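Local coordinates for protein 5-cytosine DNA methyltransferase (Entamoeba histolytica, PDB 3QV2) that probably transfers methyl groups from S-adenosyl-L-methionine to carbon 5 of cytosine in tRNA or DNA, as a Dnmt2-type member of the C5-methyltransferase family, at residues T232-T240 with Y273-H283. Residues are numbered along the deposited sequence; the frame is centred on the assembly and turned at random.
Sequences TCCFTKSYT and YFTPNEIKKIH. With SO4 (sulfate ion), chain E.
With CG of Phe235 set anti to its carbonyl carbon (chi1 -70°), the ring swings toward Ile279, whose CG1 sits 3.9 Å from the ring centroid, a CH-pi contact almost straight over the face. At the rim of the same ring, Phe235 CZ meets Phe274 CD2 at 3.5 Å, the two ring planes perpendicular, while Ile282 CD1 closes on Phe235 CE2. In Tyr239 the ring is anti to the backbone N (chi1 -177°), which carries OH to the backbone of Phe274, 2.9 Å from N to OH and in the plane of the phenol. That hydroxyl is also bonded to Ser248 O, so two partners fix this buried group. Tyr273 presents its edge to the Tyr239 face, a T-shaped pair, and takes Thr240 CG2 over its own face. The 232-240 loop, between the two strands of the small parallel sheet (224-226 and 249-251), packs here on helix 276-282 of the C5-methyltransferase, which opens with a capping box of Thr275 and Glu278. Beyond Ile282, one water links Phe235 N to NE2 of His283; ND1 bonds to Ser308, and the His283 side chain lies about 7 Å from the bound S-adenosyl-L-homocysteine.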
loop_
_atom_site.group_PDB
_atom_site.type_symbol
_atom_site.label_atom_id
_atom_site.label_comp_id
_atom_site.label_asym_id
_atom_site.label_seq_id
_atom_site.Cartn_x
_atom_site.Cartn_y
_atom_site.Cartn_z
ATOM N N THR A 232 14.748 5.231 3.398
ATOM C CA THR A 232 14.432 4.222 4.399
ATOM C C THR A 232 14.011 2.935 3.697
ATOM O O THR A 232 13.496 2.970 2.580
ATOM C CB THR A 232 13.289 4.683 5.312
ATOM O OG1 THR A 232 12.153 5.038 4.513
ATOM C CG2 THR A 232 13.716 5.888 6.136
ATOM N N CYS A 233 14.227 1.798 4.351
ATOM C CA CYS A 233 13.848 0.513 3.773
ATOM C C CYS A 233 12.341 0.295 3.830
ATOM O O CYS A 233 11.621 1.031 4.504
ATOM C CB CYS A 233 14.578 -0.640 4.468
ATOM S SG CYS A 233 16.332 -0.770 4.043
ATOM N N CYS A 234 11.869 -0.718 3.111
ATOM C CA CYS A 234 10.449 -1.038 3.083
ATOM C C CYS A 234 9.937 -1.414 4.469
ATOM O O CYS A 234 10.462 -2.325 5.110
ATOM C CB CYS A 234 10.183 -2.180 2.102
ATOM S SG CYS A 234 8.456 -2.703 2.006
ATOM N N PHE A 235 8.916 -0.702 4.935
ATOM C CA PHE A 235 8.266 -1.043 6.193
ATOM C C PHE A 235 7.275 -2.177 5.960
ATOM O O PHE A 235 6.387 -2.067 5.116
ATOM C CB PHE A 235 7.536 0.171 6.775
ATOM C CG PHE A 235 8.451 1.254 7.278
ATOM C CD1 PHE A 235 9.095 1.125 8.497
ATOM C CD2 PHE A 235 8.647 2.411 6.542
ATOM C CE1 PHE A 235 9.930 2.122 8.967
ATOM C CE2 PHE A 235 9.481 3.412 7.007
ATOM C CZ PHE A 235 10.122 3.266 8.222
ATOM N N THR A 236 7.432 -3.268 6.703
ATOM C CA THR A 236 6.524 -4.403 6.577
ATOM C C THR A 236 5.721 -4.636 7.853
ATOM O O THR A 236 5.901 -3.943 8.857
ATOM C CB THR A 236 7.266 -5.703 6.201
ATOM O OG1 THR A 236 8.011 -6.180 7.328
ATOM C CG2 THR A 236 8.207 -5.464 5.029
ATOM N N LYS A 237 4.841 -5.630 7.800
ATOM C CA LYS A 237 3.902 -5.911 8.879
ATOM C C LYS A 237 4.557 -6.106 10.248
ATOM O O LYS A 237 4.053 -5.614 11.257
ATOM C CB LYS A 237 3.069 -7.144 8.520
ATOM C CG LYS A 237 1.890 -7.405 9.438
ATOM C CD LYS A 237 1.036 -8.544 8.898
ATOM C CE LYS A 237 -0.264 -8.695 9.674
ATOM N NZ LYS A 237 -1.142 -9.742 9.075
ATOM N N SER A 238 5.677 -6.822 10.280
ATOM C CA SER A 238 6.295 -7.209 11.547
ATOM C C SER A 238 7.372 -6.241 12.032
ATOM O O SER A 238 8.246 -6.621 12.810
ATOM C CB SER A 238 6.879 -8.621 11.442
ATOM O OG SER A 238 5.864 -9.573 11.163
ATOM N N TYR A 239 7.308 -4.994 11.580
ATOM C CA TYR A 239 8.293 -3.998 11.990
ATOM C C TYR A 239 8.284 -3.847 13.509
ATOM O O TYR A 239 7.222 -3.834 14.127
ATOM C CB TYR A 239 8.021 -2.658 11.303
ATOM C CG TYR A 239 9.033 -1.575 11.613
ATOM C CD1 TYR A 239 10.368 -1.717 11.252
ATOM C CD2 TYR A 239 8.649 -0.401 12.246
ATOM C CE1 TYR A 239 11.293 -0.725 11.529
ATOM C CE2 TYR A 239 9.566 0.594 12.526
ATOM C CZ TYR A 239 10.884 0.429 12.166
ATOM O OH TYR A 239 11.793 1.424 12.446
ATOM N N THR A 240 9.477 -3.745 14.093
ATOM C CA THR A 240 9.673 -3.678 15.546
ATOM C C THR A 240 9.455 -5.021 16.242
ATOM O O THR A 240 9.578 -5.122 17.463
ATOM C CB THR A 240 8.807 -2.588 16.233
ATOM O OG1 THR A 240 7.454 -3.040 16.359
ATOM C CG2 THR A 240 8.851 -1.287 15.447
ATOM N N TYR A 273 13.157 2.881 16.686
ATOM C CA TYR A 273 12.269 2.559 15.581
ATOM C C TYR A 273 11.542 3.824 15.162
ATOM O O TYR A 273 11.360 4.739 15.966
ATOM C CB TYR A 273 11.233 1.510 15.991
ATOM C CG TYR A 273 11.810 0.220 16.528
ATOM C CD1 TYR A 273 12.381 -0.717 15.679
ATOM C CD2 TYR A 273 11.761 -0.069 17.885
ATOM C CE1 TYR A 273 12.902 -1.901 16.169
ATOM C CE2 TYR A 273 12.277 -1.247 18.385
ATOM C CZ TYR A 273 12.846 -2.159 17.523
ATOM O OH TYR A 273 13.359 -3.332 18.023
ATOM N N PHE A 274 11.132 3.881 13.902
ATOM C CA PHE A 274 10.228 4.933 13.466
ATOM C C PHE A 274 8.866 4.676 14.099
ATOM O O PHE A 274 8.445 3.526 14.230
ATOM C CB PHE A 274 10.107 4.950 11.942
ATOM C CG PHE A 274 11.350 5.418 11.237
ATOM C CD1 PHE A 274 11.619 6.771 11.108
ATOM C CD2 PHE A 274 12.243 4.510 10.690
ATOM C CE1 PHE A 274 12.757 7.211 10.456
ATOM C CE2 PHE A 274 13.383 4.942 10.035
ATOM C CZ PHE A 274 13.640 6.296 9.919
ATOM N N THR A 275 8.182 5.740 14.502
ATOM C CA THR A 275 6.865 5.605 15.113
ATOM C C THR A 275 5.816 5.306 14.049
ATOM O O THR A 275 6.045 5.549 12.865
ATOM C CB THR A 275 6.459 6.886 15.860
ATOM O OG1 THR A 275 6.142 7.913 14.912
ATOM C CG2 THR A 275 7.585 7.355 16.767
ATOM N N PRO A 276 4.659 4.773 14.467
ATOM C CA PRO A 276 3.568 4.520 13.520
ATOM C C PRO A 276 3.217 5.783 12.737
ATOM O O PRO A 276 2.996 5.728 11.527
ATOM C CB PRO A 276 2.404 4.127 14.431
ATOM C CG PRO A 276 3.053 3.558 15.645
ATOM C CD PRO A 276 4.322 4.338 15.835
ATOM N N ASN A 277 3.174 6.912 13.438
ATOM C CA ASN A 277 2.822 8.187 12.830
ATOM C C ASN A 277 3.829 8.611 11.765
ATOM O O ASN A 277 3.468 9.238 10.769
ATOM C CB ASN A 277 2.691 9.268 13.906
ATOM C CG ASN A 277 2.050 10.539 13.385
ATOM O OD1 ASN A 277 2.720 11.553 13.194
ATOM N ND2 ASN A 277 0.744 10.487 13.149
ATOM N N GLU A 278 5.093 8.260 11.979
ATOM C CA GLU A 278 6.150 8.588 11.028
ATOM C C GLU A 278 6.030 7.771 9.743
ATOM O O GLU A 278 6.202 8.299 8.644
ATOM C CB GLU A 278 7.528 8.397 11.666
ATOM C CG GLU A 278 7.851 9.429 12.737
ATOM C CD GLU A 278 9.187 9.179 13.413
ATOM O OE1 GLU A 278 9.579 8.001 13.542
ATOM O OE2 GLU A 278 9.842 10.162 13.813
ATOM N N ILE A 279 5.734 6.482 9.886
ATOM C CA ILE A 279 5.505 5.626 8.730
ATOM C C ILE A 279 4.296 6.132 7.956
ATOM O O ILE A 279 4.305 6.181 6.726
ATOM C CB ILE A 279 5.250 4.169 9.149
ATOM C CG1 ILE A 279 6.420 3.636 9.979
ATOM C CG2 ILE A 279 5.007 3.297 7.925
ATOM C CD1 ILE A 279 6.241 2.201 10.432
ATOM N N LYS A 280 3.258 6.509 8.695
ATOM C CA LYS A 280 2.033 7.035 8.106
ATOM C C LYS A 280 2.324 8.238 7.212
ATOM O O LYS A 280 1.757 8.367 6.129
ATOM C CB LYS A 280 1.039 7.413 9.211
ATOM C CG LYS A 280 -0.329 7.848 8.714
ATOM C CD LYS A 280 -0.382 9.343 8.457
ATOM C CE LYS A 280 -0.069 10.128 9.719
ATOM N NZ LYS A 280 -0.322 11.581 9.532
ATOM N N LYS A 281 3.217 9.110 7.669
ATOM C CA LYS A 281 3.612 10.278 6.889
ATOM C C LYS A 281 4.468 9.892 5.685
ATOM O O LYS A 281 4.334 10.470 4.605
ATOM C CB LYS A 281 4.346 11.295 7.768
ATOM C CG LYS A 281 3.427 12.094 8.682
ATOM C CD LYS A 281 4.201 13.082 9.538
ATOM C CE LYS A 281 5.012 12.373 10.609
ATOM N NZ LYS A 281 5.706 13.336 11.508
ATOM N N ILE A 282 5.343 8.911 5.869
ATOM C CA ILE A 282 6.202 8.449 4.783
ATOM C C ILE A 282 5.384 7.802 3.666
ATOM O O ILE A 282 5.727 7.919 2.488
ATOM C CB ILE A 282 7.269 7.457 5.285
ATOM C CG1 ILE A 282 8.223 8.151 6.265
ATOM C CG2 ILE A 282 8.044 6.877 4.118
ATOM C CD1 ILE A 282 9.322 7.247 6.791
ATOM N N HIS A 283 4.300 7.129 4.039
ATOM C CA HIS A 283 3.427 6.486 3.060
ATOM C C HIS A 283 2.481 7.485 2.398
ATOM O O HIS A 283 1.727 7.131 1.492
ATOM C CB HIS A 283 2.641 5.338 3.698
ATOM C CG HIS A 283 3.467 4.116 3.959
ATOM N ND1 HIS A 283 2.908 2.881 4.225
ATOM C CD2 HIS A 283 4.806 3.933 3.992
ATOM C CE1 HIS A 283 3.868 1.997 4.412
ATOM N NE2 HIS A 283 5.032 2.608 4.277
HETATM S S SO4 E . 2.869 15.891 12.841
HETATM O O1 SO4 E . 3.284 14.789 13.700
HETATM O O2 SO4 E . 3.801 15.982 11.708
HETATM O O3 SO4 E . 1.501 15.647 12.378
HETATM O O4 SO4 E . 2.851 17.165 13.560
HETATM O O HOH W 1 7.230 1.248 3.247
#